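Local coordinates for protein succinylglutamate desuccinylase (Chromobacterium violaceum, PDB 1YW4) that probably hydrolyses N-succinylglutamate to succinate and glutamate, the last step of arginine degradation by the AST pathway, using one zinc ion per subunit, at residues 7-18 against 29-39. Residues are numbered along the deposited sequence; the frame is centred on the assembly and turned at random.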
# COMPACT_ATOMS: atom_id res chain seq x y z
N PHE A 7 5.84 7.40 43.19
CA PHE A 7 4.85 6.35 42.98
C PHE A 7 5.60 5.08 42.58
O PHE A 7 5.28 3.99 43.04
CB PHE A 7 3.87 6.77 41.88
CG PHE A 7 2.84 7.79 42.34
CD1 PHE A 7 1.49 7.46 42.37
CD2 PHE A 7 3.23 9.06 42.76
CE1 PHE A 7 0.53 8.38 42.81
CE2 PHE A 7 2.27 9.99 43.22
CZ PHE A 7 0.92 9.64 43.24
N LEU A 8 6.62 5.25 41.74
CA LEU A 8 7.42 4.13 41.27
C LEU A 8 8.08 3.36 42.41
O LEU A 8 7.97 2.13 42.49
CB LEU A 8 8.48 4.62 40.27
CG LEU A 8 9.49 3.63 39.66
CD1 LEU A 8 10.69 3.55 40.56
CD2 LEU A 8 8.86 2.24 39.44
N GLN A 9 8.75 4.08 43.30
CA GLN A 9 9.43 3.45 44.42
C GLN A 9 8.45 2.75 45.36
O GLN A 9 8.76 1.70 45.94
CB GLN A 9 10.25 4.48 45.20
CG GLN A 9 11.37 3.86 45.98
CD GLN A 9 12.28 3.03 45.08
OE1 GLN A 9 12.87 3.55 44.13
NE2 GLN A 9 12.38 1.74 45.37
N HIS A 10 7.27 3.34 45.53
CA HIS A 10 6.27 2.73 46.39
C HIS A 10 5.92 1.36 45.81
O HIS A 10 5.83 0.38 46.53
CB HIS A 10 5.01 3.59 46.44
CG HIS A 10 3.90 2.98 47.24
ND1 HIS A 10 3.89 2.96 48.62
CD2 HIS A 10 2.78 2.32 46.85
CE1 HIS A 10 2.81 2.32 49.04
NE2 HIS A 10 2.13 1.92 47.99
N ALA A 11 5.71 1.33 44.49
CA ALA A 11 5.37 0.11 43.76
C ALA A 11 6.47 -0.94 43.86
O ALA A 11 6.19 -2.13 44.03
CB ALA A 11 5.11 0.45 42.29
N LEU A 12 7.72 -0.50 43.74
CA LEU A 12 8.85 -1.42 43.83
C LEU A 12 9.07 -1.89 45.27
O LEU A 12 9.28 -3.08 45.51
CB LEU A 12 10.13 -0.76 43.32
CG LEU A 12 10.25 -0.57 41.81
CD1 LEU A 12 11.56 0.13 41.50
CD2 LEU A 12 10.19 -1.93 41.10
N SER A 13 9.02 -0.95 46.21
CA SER A 13 9.24 -1.28 47.62
C SER A 13 8.00 -1.86 48.27
O SER A 13 8.00 -2.19 49.45
CB SER A 13 9.68 -0.03 48.39
OG SER A 13 10.97 0.39 47.96
N SER A 14 6.94 -1.99 47.47
CA SER A 14 5.67 -2.55 47.91
C SER A 14 5.36 -2.22 49.36
O SER A 14 5.12 -3.12 50.17
CB SER A 14 5.67 -4.06 47.71
OG SER A 14 6.00 -4.41 46.38
N SER A 15 5.36 -0.94 49.70
CA SER A 15 5.08 -0.52 51.06
C SER A 15 3.74 -1.07 51.53
O SER A 15 3.62 -1.59 52.64
CB SER A 15 5.08 1.01 51.16
OG SER A 15 6.37 1.52 50.86
N ASP A 16 2.73 -0.96 50.67
CA ASP A 16 1.40 -1.46 51.00
C ASP A 16 0.93 -2.36 49.86
O ASP A 16 1.65 -3.26 49.44
CB ASP A 16 0.43 -0.29 51.19
CG ASP A 16 0.95 0.75 52.16
OD1 ASP A 16 1.18 0.41 53.34
OD2 ASP A 16 1.14 1.91 51.74
N THR A 17 -0.28 -2.10 49.37
CA THR A 17 -0.86 -2.87 48.27
C THR A 17 -2.02 -2.15 47.58
O THR A 17 -1.95 -1.84 46.39
CB THR A 17 -1.36 -4.26 48.75
OG1 THR A 17 -1.91 -4.14 50.07
CG2 THR A 17 -0.21 -5.27 48.77
N ARG A 18 -3.09 -1.89 48.33
CA ARG A 18 -4.26 -1.21 47.79
C ARG A 18 -4.60 0.06 48.57
O ARG A 18 -5.77 0.39 48.77
CB ARG A 18 -5.47 -2.15 47.81
CG ARG A 18 -5.61 -3.03 46.56
CD ARG A 18 -4.48 -4.02 46.40
NE ARG A 18 -4.75 -4.96 45.31
CZ ARG A 18 -3.97 -5.98 44.98
NH1 ARG A 18 -2.85 -6.22 45.66
NH2 ARG A 18 -4.31 -6.78 43.97
N ALA A 29 -5.66 8.96 44.78
CA ALA A 29 -4.89 8.01 43.99
C ALA A 29 -5.13 6.66 44.65
O ALA A 29 -4.85 6.49 45.84
CB ALA A 29 -3.42 8.37 44.01
N ARG A 30 -5.68 5.72 43.88
CA ARG A 30 -5.99 4.39 44.40
C ARG A 30 -5.11 3.32 43.81
O ARG A 30 -5.05 3.16 42.59
CB ARG A 30 -7.47 4.04 44.13
CG ARG A 30 -8.47 4.82 44.95
CD ARG A 30 -9.92 4.56 44.53
NE ARG A 30 -10.79 5.64 44.99
CZ ARG A 30 -11.89 6.05 44.35
NH1 ARG A 30 -12.27 5.47 43.23
NH2 ARG A 30 -12.59 7.07 44.85
N TRP A 31 -4.40 2.59 44.66
CA TRP A 31 -3.57 1.49 44.19
C TRP A 31 -4.51 0.31 44.01
O TRP A 31 -5.08 -0.20 44.98
CB TRP A 31 -2.48 1.17 45.21
CG TRP A 31 -1.45 2.25 45.23
CD1 TRP A 31 -1.46 3.38 46.01
CD2 TRP A 31 -0.33 2.38 44.36
NE1 TRP A 31 -0.42 4.20 45.67
CE2 TRP A 31 0.29 3.62 44.66
CE3 TRP A 31 0.20 1.58 43.34
CZ2 TRP A 31 1.43 4.06 43.97
CZ3 TRP A 31 1.33 2.03 42.66
CH2 TRP A 31 1.93 3.26 42.99
N LEU A 32 -4.68 -0.10 42.76
CA LEU A 32 -5.59 -1.19 42.42
C LEU A 32 -4.90 -2.55 42.46
O LEU A 32 -5.57 -3.57 42.59
CB LEU A 32 -6.15 -0.96 41.01
CG LEU A 32 -6.87 0.37 40.75
CD1 LEU A 32 -7.34 0.41 39.30
CD2 LEU A 32 -8.06 0.54 41.69
N ALA A 33 -3.58 -2.54 42.36
CA ALA A 33 -2.77 -3.76 42.38
C ALA A 33 -1.33 -3.30 42.44
O ALA A 33 -1.08 -2.09 42.40
CB ALA A 33 -3.01 -4.59 41.12
N PRO A 34 -0.37 -4.23 42.55
CA PRO A 34 1.03 -3.81 42.60
C PRO A 34 1.38 -3.01 41.35
O PRO A 34 1.08 -3.42 40.23
CB PRO A 34 1.78 -5.13 42.68
CG PRO A 34 0.82 -5.99 43.47
CD PRO A 34 -0.49 -5.68 42.79
N GLY A 35 1.99 -1.84 41.54
CA GLY A 35 2.35 -1.03 40.39
C GLY A 35 1.21 -0.47 39.56
O GLY A 35 1.46 0.07 38.48
N CYS A 36 -0.04 -0.60 40.01
CA CYS A 36 -1.16 -0.04 39.26
C CYS A 36 -1.88 0.97 40.14
O CYS A 36 -2.38 0.61 41.20
CB CYS A 36 -2.12 -1.15 38.83
SG CYS A 36 -1.26 -2.42 37.82
N VAL A 37 -1.93 2.22 39.69
CA VAL A 37 -2.56 3.28 40.45
C VAL A 37 -3.48 4.16 39.59
O VAL A 37 -3.10 4.64 38.51
CB VAL A 37 -1.48 4.16 41.19
CG1 VAL A 37 -0.54 4.82 40.18
CG2 VAL A 37 -2.16 5.21 42.08
N GLU A 38 -4.70 4.35 40.07
CA GLU A 38 -5.71 5.13 39.38
C GLU A 38 -5.90 6.48 40.08
O GLU A 38 -6.14 6.52 41.29
CB GLU A 38 -7.02 4.35 39.39
CG GLU A 38 -8.15 5.06 38.71
CD GLU A 38 -9.49 4.46 39.08
OE1 GLU A 38 -10.06 3.73 38.26
OE2 GLU A 38 -9.96 4.72 40.21
N LEU A 39 -5.81 7.56 39.31
CA LEU A 39 -5.98 8.90 39.87
C LEU A 39 -7.18 9.59 39.22
O LEU A 39 -7.39 9.48 38.01
CB LEU A 39 -4.71 9.76 39.64
CG LEU A 39 -3.37 9.28 40.22
CD1 LEU A 39 -2.78 8.21 39.31
CD2 LEU A 39 -2.38 10.44 40.33
O HOH W 1 -7.29 1.19 46.58
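Trp-31 lies between His-10 of helix 7-12 and Val-37 of the next strand. CD2 of His-10 sits over one face of the indole, near its rim, 3.6 Å from CE2 of Trp-31. CB of Val-37 covers the opposite face, also near the rim. The imidazole crosses the indole obliquely, the planes at 47°. His-10 gets there with CG anti to its backbone N (chi1 176°), which sends the ring off the helix toward the strand. The far end of the indole reaches the helix backbone, with CH2 of Trp-31 3.4 Å from the carbonyl O of Phe-7.

The Phe-7 ring packs beside the indole. Its CD1 is 3.8 Å from CZ2 of Trp-31, while Val-37 CG1 and Ala-29 CB lie at its edge. At the turn, CB of Ala-11 packs 3.7 Å from CA of Gly-35.

Arg-18 runs over the turn end of the hairpin. Its chain bends at its second torsion, and the guanidinium lies flat on CA of Ala-33, 3.6 Å from CZ. NE gives a weak, bent hydrogen bond to the O of Leu-32 (3.2 Å, 122°). One water donates to the carbonyl oxygens of both Arg-18 and Trp-31.

The hairpin has a type II turn at Ala-33 to Cys-36, with Gly-35 at positive phi, and a classic beta bulge at Leu-32 and Ala-33. Trp-21 on strand 20-23 meets the rings of Phe-7, His-10 and Trp-31 edge-to-face. Helix 61-75 packs on Phe-7 and Leu-39, and helix 91-96 on Ala-11 and Pro-34. The contact thus seats the N-terminal helix on the hairpin of strands 27-33 and 36-39, which lies between strands 20-23 and 83-88, away from the zinc.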